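Local coordinates for putative acyl-CoA N-acyltransferase (Klebsiella pneumoniae subsp. pneumoniae, PDB 3LOD), which is a putative acyl-CoA N-acyltransferase of the GNAT family, probably transferring an acyl group from coenzyme A to an amine, at residues A[43-46]-A[47-50]; A[123-126]-A[127-131]. All coordinates share one frame; numbering follows the deposited sequence.

Contact 1, a turn at residues 43-50, and contact 2, the end of helix 120-128, both draw two donors onto one carbonyl, on one GNAT-type sheet. Contact 1 bends the chain into strand 49-55; contact 2 ends its helix just before strand 132-134. Their centres are 25 Å apart, on opposite sides of the chain's centre, and their nearest atoms are about 11 Å apart. Helix 91-104 is a shared neighbour, touched by I50, at the end of residues 47-50, and by N129 and Y131 of contact 2. In GNAT relatives the N-terminus of the corresponding helix faces the acyl-CoA pyrophosphate; the residues touched here, L96, L99, E100 and K102, lie further along it.

Contact 1: residues A[43-46]-A[47-50]; sequences QLPP and QTVI
T48 turns its side chain back on P45, three residues earlier, and this return is the centre of a compact turn that leads into strand 49-55. T48 OG1 sits between the backbone N and the carbonyl carbon (chi1 77°) and donates to P45 O at a short 2.5 Å, lying in the plane of that carbonyl. The same torsion brings the methyl alongside the proline, with T48 CG2 3.8 Å from P45 CB. P45 O also accepts T48 N at 2.9 Å, from a donor 43° out of the carbonyl plane, so two hydrogen bonds from one residue grip a single oxygen. P46 and Q47 occupy the corners of this beta turn, with helical backbone angles. A second turn overlaps it, closed by a weak bond of 3.4 Å from V49 N to P46 O.

Two further side-chain meetings flank this one. L44 and V49 cross at about a right angle, V49 CG2 coming within 4.0 Å of L44 CB and also touching L44 CD2. At the corners of the turn, the Q47 chain bends at chi2 and crosses the P46 ring at a slant, bringing Q47 NE2 to 3.5 Å from P46 CD; this is contact without a hydrogen bond.

Q47 O is hydrogen-bonded to R106 NH1, while T48 and I50 make backbone hydrogen bonds to L69 and I67 of strand 61-69. Chemically, the turn pairs proline rings that restrict phi at 45 and 46 with a threonine whose hydroxyl and amide both bond P45 O, directly before the antiparallel pairing with strand 61-69.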
ATOM      1  N   GLN A  43      -6.500   5.840  13.804  1.00 51.57           N
ATOM      2  CA  GLN A  43      -7.639   5.546  14.706  1.00 49.84           C
ATOM      3  C   GLN A  43      -7.873   4.075  14.950  1.00 48.80           C
ATOM      4  O   GLN A  43      -8.308   3.682  16.025  1.00 48.99           O
ATOM      5  CB  GLN A  43      -8.967   6.078  14.152  1.00 49.69           C
ATOM      6  CG  GLN A  43      -8.875   7.137  13.071  1.00 49.89           C
ATOM      7  CD  GLN A  43      -8.897   8.570  13.587  1.00 50.34           C
ATOM      8  OE1 GLN A  43      -8.827   9.515  12.796  1.00 51.11           O
ATOM      9  NE2 GLN A  43      -9.013   8.741  14.906  1.00 49.42           N
ATOM     10  N   LEU A  44      -7.622   3.266  13.926  1.00 47.63           N
ATOM     11  CA  LEU A  44      -8.059   1.873  13.903  1.00 46.26           C
ATOM     12  C   LEU A  44      -7.382   1.036  14.978  1.00 45.46           C
ATOM     13  O   LEU A  44      -6.263   1.356  15.407  1.00 45.30           O
ATOM     14  CB  LEU A  44      -7.813   1.258  12.519  1.00 46.16           C
ATOM     15  CG  LEU A  44      -8.840   1.450  11.402  1.00 45.64           C
ATOM     16  CD1 LEU A  44      -9.356   2.867  11.261  1.00 47.07           C
ATOM     17  CD2 LEU A  44      -8.188   1.078  10.124  1.00 45.12           C
ATOM     18  N   PRO A  45      -8.071  -0.023  15.440  1.00 44.57           N
ATOM     19  CA  PRO A  45      -7.369  -1.059  16.218  1.00 44.00           C
ATOM     20  C   PRO A  45      -6.026  -1.491  15.552  1.00 43.25           C
ATOM     21  O   PRO A  45      -6.012  -2.007  14.428  1.00 43.55           O
ATOM     22  CB  PRO A  45      -8.391  -2.203  16.305  1.00 43.87           C
ATOM     23  CG  PRO A  45      -9.688  -1.665  15.627  1.00 44.58           C
ATOM     24  CD  PRO A  45      -9.536  -0.188  15.481  1.00 44.37           C
ATOM     25  N   PRO A  46      -4.902  -1.247  16.239  1.00 42.44           N
ATOM     26  CA  PRO A  46      -3.511  -1.442  15.794  1.00 41.61           C
ATOM     27  C   PRO A  46      -3.098  -2.861  15.391  1.00 40.71           C
ATOM     28  O   PRO A  46      -2.185  -3.013  14.594  1.00 40.70           O
ATOM     29  CB  PRO A  46      -2.707  -1.020  17.024  1.00 42.11           C
ATOM     30  CG  PRO A  46      -3.631   0.005  17.743  1.00 42.36           C
ATOM     31  CD  PRO A  46      -4.961  -0.673  17.599  1.00 42.67           C
ATOM     32  N   GLN A  47      -3.722  -3.889  15.962  1.00 39.77           N
ATOM     33  CA  GLN A  47      -3.497  -5.262  15.519  1.00 38.93           C
ATOM     34  C   GLN A  47      -3.938  -5.383  14.057  1.00 37.49           C
ATOM     35  O   GLN A  47      -3.354  -6.146  13.291  1.00 37.35           O
ATOM     36  CB  GLN A  47      -4.309  -6.263  16.343  1.00 39.44           C
ATOM     37  CG  GLN A  47      -3.935  -6.310  17.809  1.00 43.08           C
ATOM     38  CD  GLN A  47      -4.802  -5.382  18.705  1.00 46.97           C
ATOM     39  OE1 GLN A  47      -5.496  -5.865  19.617  1.00 47.84           O
ATOM     40  NE2 GLN A  47      -4.763  -4.064  18.450  1.00 46.68           N
ATOM     41  N   THR A  48      -4.974  -4.627  13.687  1.00 35.09           N
ATOM     42  CA  THR A  48      -5.609  -4.788  12.409  1.00 32.58           C
ATOM     43  C   THR A  48      -4.887  -4.039  11.301  1.00 31.41           C
ATOM     44  O   THR A  48      -5.307  -4.101  10.150  1.00 31.87           O
ATOM     45  CB  THR A  48      -7.086  -4.336  12.430  1.00 33.42           C
ATOM     46  OG1 THR A  48      -7.158  -2.899  12.385  1.00 31.89           O
ATOM     47  CG2 THR A  48      -7.849  -4.932  13.655  1.00 31.65           C
ATOM     48  N   VAL A  49      -3.793  -3.356  11.619  1.00 28.88           N
ATOM     49  CA  VAL A  49      -3.084  -2.587  10.605  1.00 26.74           C
ATOM     50  C   VAL A  49      -1.641  -3.057  10.438  1.00 25.47           C
ATOM     51  O   VAL A  49      -0.895  -3.134  11.420  1.00 25.10           O
ATOM     52  CB  VAL A  49      -3.071  -1.075  10.987  1.00 27.78           C
ATOM     53  CG1 VAL A  49      -2.215  -0.213   9.991  1.00 26.87           C
ATOM     54  CG2 VAL A  49      -4.505  -0.524  11.134  1.00 26.15           C
ATOM     55  N   ILE A  50      -1.259  -3.404   9.208  1.00 23.51           N
ATOM     56  CA  ILE A  50       0.148  -3.614   8.874  1.00 21.80           C
ATOM     57  C   ILE A  50       0.612  -2.388   8.111  1.00 22.38           C
ATOM     58  O   ILE A  50      -0.040  -1.965   7.131  1.00 22.37           O
ATOM     59  CB  ILE A  50       0.362  -4.834   7.954  1.00 21.80           C
ATOM     60  CG1 ILE A  50       0.051  -6.140   8.677  1.00 20.33           C
ATOM     61  CG2 ILE A  50       1.785  -4.884   7.365  1.00 16.51           C
ATOM     62  CD1 ILE A  50      -0.307  -7.220   7.657  1.00 18.67           C
TER

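Contact 2: residues A[123-126]-A[127-131]; sequences IALY and TRNGY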
ATOM      1  N   ILE A 123      -1.306   1.526 -10.812  1.00 22.04           N
ATOM      2  CA  ILE A 123      -2.194   0.548 -11.390  1.00 22.72           C
ATOM      3  C   ILE A 123      -1.361  -0.470 -12.155  1.00 24.27           C
ATOM      4  O   ILE A 123      -1.620  -1.674 -12.086  1.00 25.17           O
ATOM      5  CB  ILE A 123      -3.216   1.187 -12.333  1.00 22.52           C
ATOM      6  CG1 ILE A 123      -4.351   1.843 -11.531  1.00 22.13           C
ATOM      7  CG2 ILE A 123      -3.818   0.123 -13.226  1.00 22.03           C
ATOM      8  CD1 ILE A 123      -5.248   2.788 -12.372  1.00 17.62           C
ATOM      9  N   ALA A 124      -0.349   0.012 -12.880  1.00 25.63           N
ATOM     10  CA  ALA A 124       0.520  -0.888 -13.643  1.00 25.38           C
ATOM     11  C   ALA A 124       1.377  -1.747 -12.718  1.00 25.43           C
ATOM     12  O   ALA A 124       1.642  -2.896 -13.032  1.00 25.26           O
ATOM     13  CB  ALA A 124       1.382  -0.131 -14.594  1.00 24.85           C
ATOM     14  N   LEU A 125       1.829  -1.191 -11.596  1.00 25.28           N
ATOM     15  CA  LEU A 125       2.604  -1.997 -10.663  1.00 25.86           C
ATOM     16  C   LEU A 125       1.748  -3.189 -10.179  1.00 26.87           C
ATOM     17  O   LEU A 125       2.196  -4.334 -10.198  1.00 28.19           O
ATOM     18  CB  LEU A 125       3.070  -1.161  -9.499  1.00 25.76           C
ATOM     19  CG  LEU A 125       3.503  -2.007  -8.302  1.00 27.87           C
ATOM     20  CD1 LEU A 125       4.805  -2.687  -8.615  1.00 29.75           C
ATOM     21  CD2 LEU A 125       3.720  -1.131  -7.138  1.00 27.99           C
ATOM     22  N   TYR A 126       0.500  -2.954  -9.804  1.00 26.77           N
ATOM     23  CA  TYR A 126      -0.283  -4.055  -9.311  1.00 27.34           C
ATOM     24  C   TYR A 126      -0.524  -5.078 -10.372  1.00 29.25           C
ATOM     25  O   TYR A 126      -0.455  -6.259 -10.065  1.00 31.29           O
ATOM     26  CB  TYR A 126      -1.604  -3.592  -8.731  1.00 26.11           C
ATOM     27  CG  TYR A 126      -1.418  -2.565  -7.643  1.00 21.89           C
ATOM     28  CD1 TYR A 126      -0.509  -2.768  -6.573  1.00 15.78           C
ATOM     29  CD2 TYR A 126      -2.150  -1.399  -7.667  1.00 18.63           C
ATOM     30  CE1 TYR A 126      -0.308  -1.779  -5.597  1.00 13.46           C
ATOM     31  CE2 TYR A 126      -1.981  -0.419  -6.686  1.00 13.78           C
ATOM     32  CZ  TYR A 126      -1.065  -0.610  -5.661  1.00 15.22           C
ATOM     33  OH  TYR A 126      -0.969   0.415  -4.687  1.00 19.27           O
ATOM     34  N   THR A 127      -0.839  -4.636 -11.592  1.00 30.60           N
ATOM     35  CA  THR A 127      -1.091  -5.521 -12.749  1.00 31.89           C
ATOM     36  C   THR A 127       0.110  -6.412 -13.053  1.00 33.79           C
ATOM     37  O   THR A 127      -0.052  -7.600 -13.301  1.00 34.13           O
ATOM     38  CB  THR A 127      -1.435  -4.714 -14.031  1.00 31.74           C
ATOM     39  OG1 THR A 127      -2.322  -3.646 -13.685  1.00 32.69           O
ATOM     40  CG2 THR A 127      -2.079  -5.586 -15.114  1.00 27.86           C
ATOM     41  N   ARG A 128       1.310  -5.829 -13.023  1.00 35.75           N
ATOM     42  CA  ARG A 128       2.569  -6.564 -13.206  1.00 37.26           C
ATOM     43  C   ARG A 128       2.747  -7.654 -12.142  1.00 37.79           C
ATOM     44  O   ARG A 128       3.552  -8.575 -12.333  1.00 38.96           O
ATOM     45  CB  ARG A 128       3.781  -5.612 -13.141  1.00 37.94           C
ATOM     46  CG  ARG A 128       4.320  -5.113 -14.485  1.00 38.89           C
ATOM     47  CD  ARG A 128       5.547  -4.209 -14.292  1.00 41.95           C
ATOM     48  NE  ARG A 128       5.197  -2.807 -14.007  1.00 46.83           N
ATOM     49  CZ  ARG A 128       5.629  -2.066 -12.970  1.00 45.72           C
ATOM     50  NH1 ARG A 128       6.469  -2.549 -12.040  1.00 46.36           N
ATOM     51  NH2 ARG A 128       5.208  -0.812 -12.853  1.00 44.01           N
ATOM     52  N   ASN A 129       2.009  -7.563 -11.030  1.00 37.55           N
ATOM     53  CA  ASN A 129       2.146  -8.550  -9.941  1.00 36.78           C
ATOM     54  C   ASN A 129       0.866  -9.283  -9.536  1.00 36.22           C
ATOM     55  O   ASN A 129       0.663  -9.636  -8.369  1.00 37.44           O
ATOM     56  CB  ASN A 129       2.886  -7.958  -8.743  1.00 36.28           C
ATOM     57  CG  ASN A 129       4.235  -7.370  -9.134  1.00 36.97           C
ATOM     58  OD1 ASN A 129       4.373  -6.152  -9.300  1.00 38.89           O
ATOM     59  ND2 ASN A 129       5.227  -8.231  -9.323  1.00 36.47           N
ATOM     60  N   GLY A 130       0.007  -9.511 -10.509  1.00 34.98           N
ATOM     61  CA  GLY A 130      -1.063 -10.453 -10.333  1.00 32.49           C
ATOM     62  C   GLY A 130      -2.341  -9.907  -9.792  1.00 30.84           C
ATOM     63  O   GLY A 130      -3.252 -10.675  -9.577  1.00 31.07           O
ATOM     64  N   TYR A 131      -2.427  -8.605  -9.554  1.00 29.80           N
ATOM     65  CA  TYR A 131      -3.714  -8.022  -9.167  1.00 29.05           C
ATOM     66  C   TYR A 131      -4.585  -7.927 -10.390  1.00 29.28           C
ATOM     67  O   TYR A 131      -4.067  -7.693 -11.461  1.00 29.39           O
ATOM     68  CB  TYR A 131      -3.541  -6.638  -8.535  1.00 28.84           C
ATOM     69  CG  TYR A 131      -2.931  -6.758  -7.189  1.00 27.07           C
ATOM     70  CD1 TYR A 131      -3.712  -6.702  -6.026  1.00 27.68           C
ATOM     71  CD2 TYR A 131      -1.569  -6.992  -7.057  1.00 27.43           C
ATOM     72  CE1 TYR A 131      -3.121  -6.865  -4.714  1.00 24.00           C
ATOM     73  CE2 TYR A 131      -0.976  -7.150  -5.782  1.00 26.71           C
ATOM     74  CZ  TYR A 131      -1.765  -7.094  -4.629  1.00 25.00           C
ATOM     75  OH  TYR A 131      -1.133  -7.278  -3.424  1.00 26.83           O
TER
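A Schellman motif ends helix 120-128, and G130, with its positive phi of 90°, is the C-prime residue. Its defining bonds run from Y131 N to Y126 O, at 3.1 Å, and, weakly, from G130 N to T127 O. Y126 O also accepts N129 N at 3.0 Å; the two amides approach this carbonyl from opposite faces of its plane.

One turn earlier the same economy recurs. I123 O takes T127 N at 3.1 Å and, from the other face, T127 OG1 at 2.6 Å. The hydroxyl can fold back in this way because it stands beside its own backbone N (chi1 -42°), side by side with the I123 side chain. R128 continues the helical pattern with its N on A124 O, while its bent chain lays one guanidinium face over L125 CA.

Reversing the chain also brings two tyrosines together. Y126 turns an edge toward the face of Y131 in an edge-to-face pair, centroids 5.5 Å apart and planes at 60°, and Y126 CB lies 3.6 Å from Y131 CB.

Both rings are buried against the sheet: Y126 packs on V80, L113 and M149, and Y131 on M77, L111, L113 and K151. The end of helix 120-128 thus packs on strands 74-82, 110-116 and 146-152, while Y131 and N129 reach the side of helix 91-104, both touching L96, with the Y131 hydroxyl hydrogen-bonded to E100.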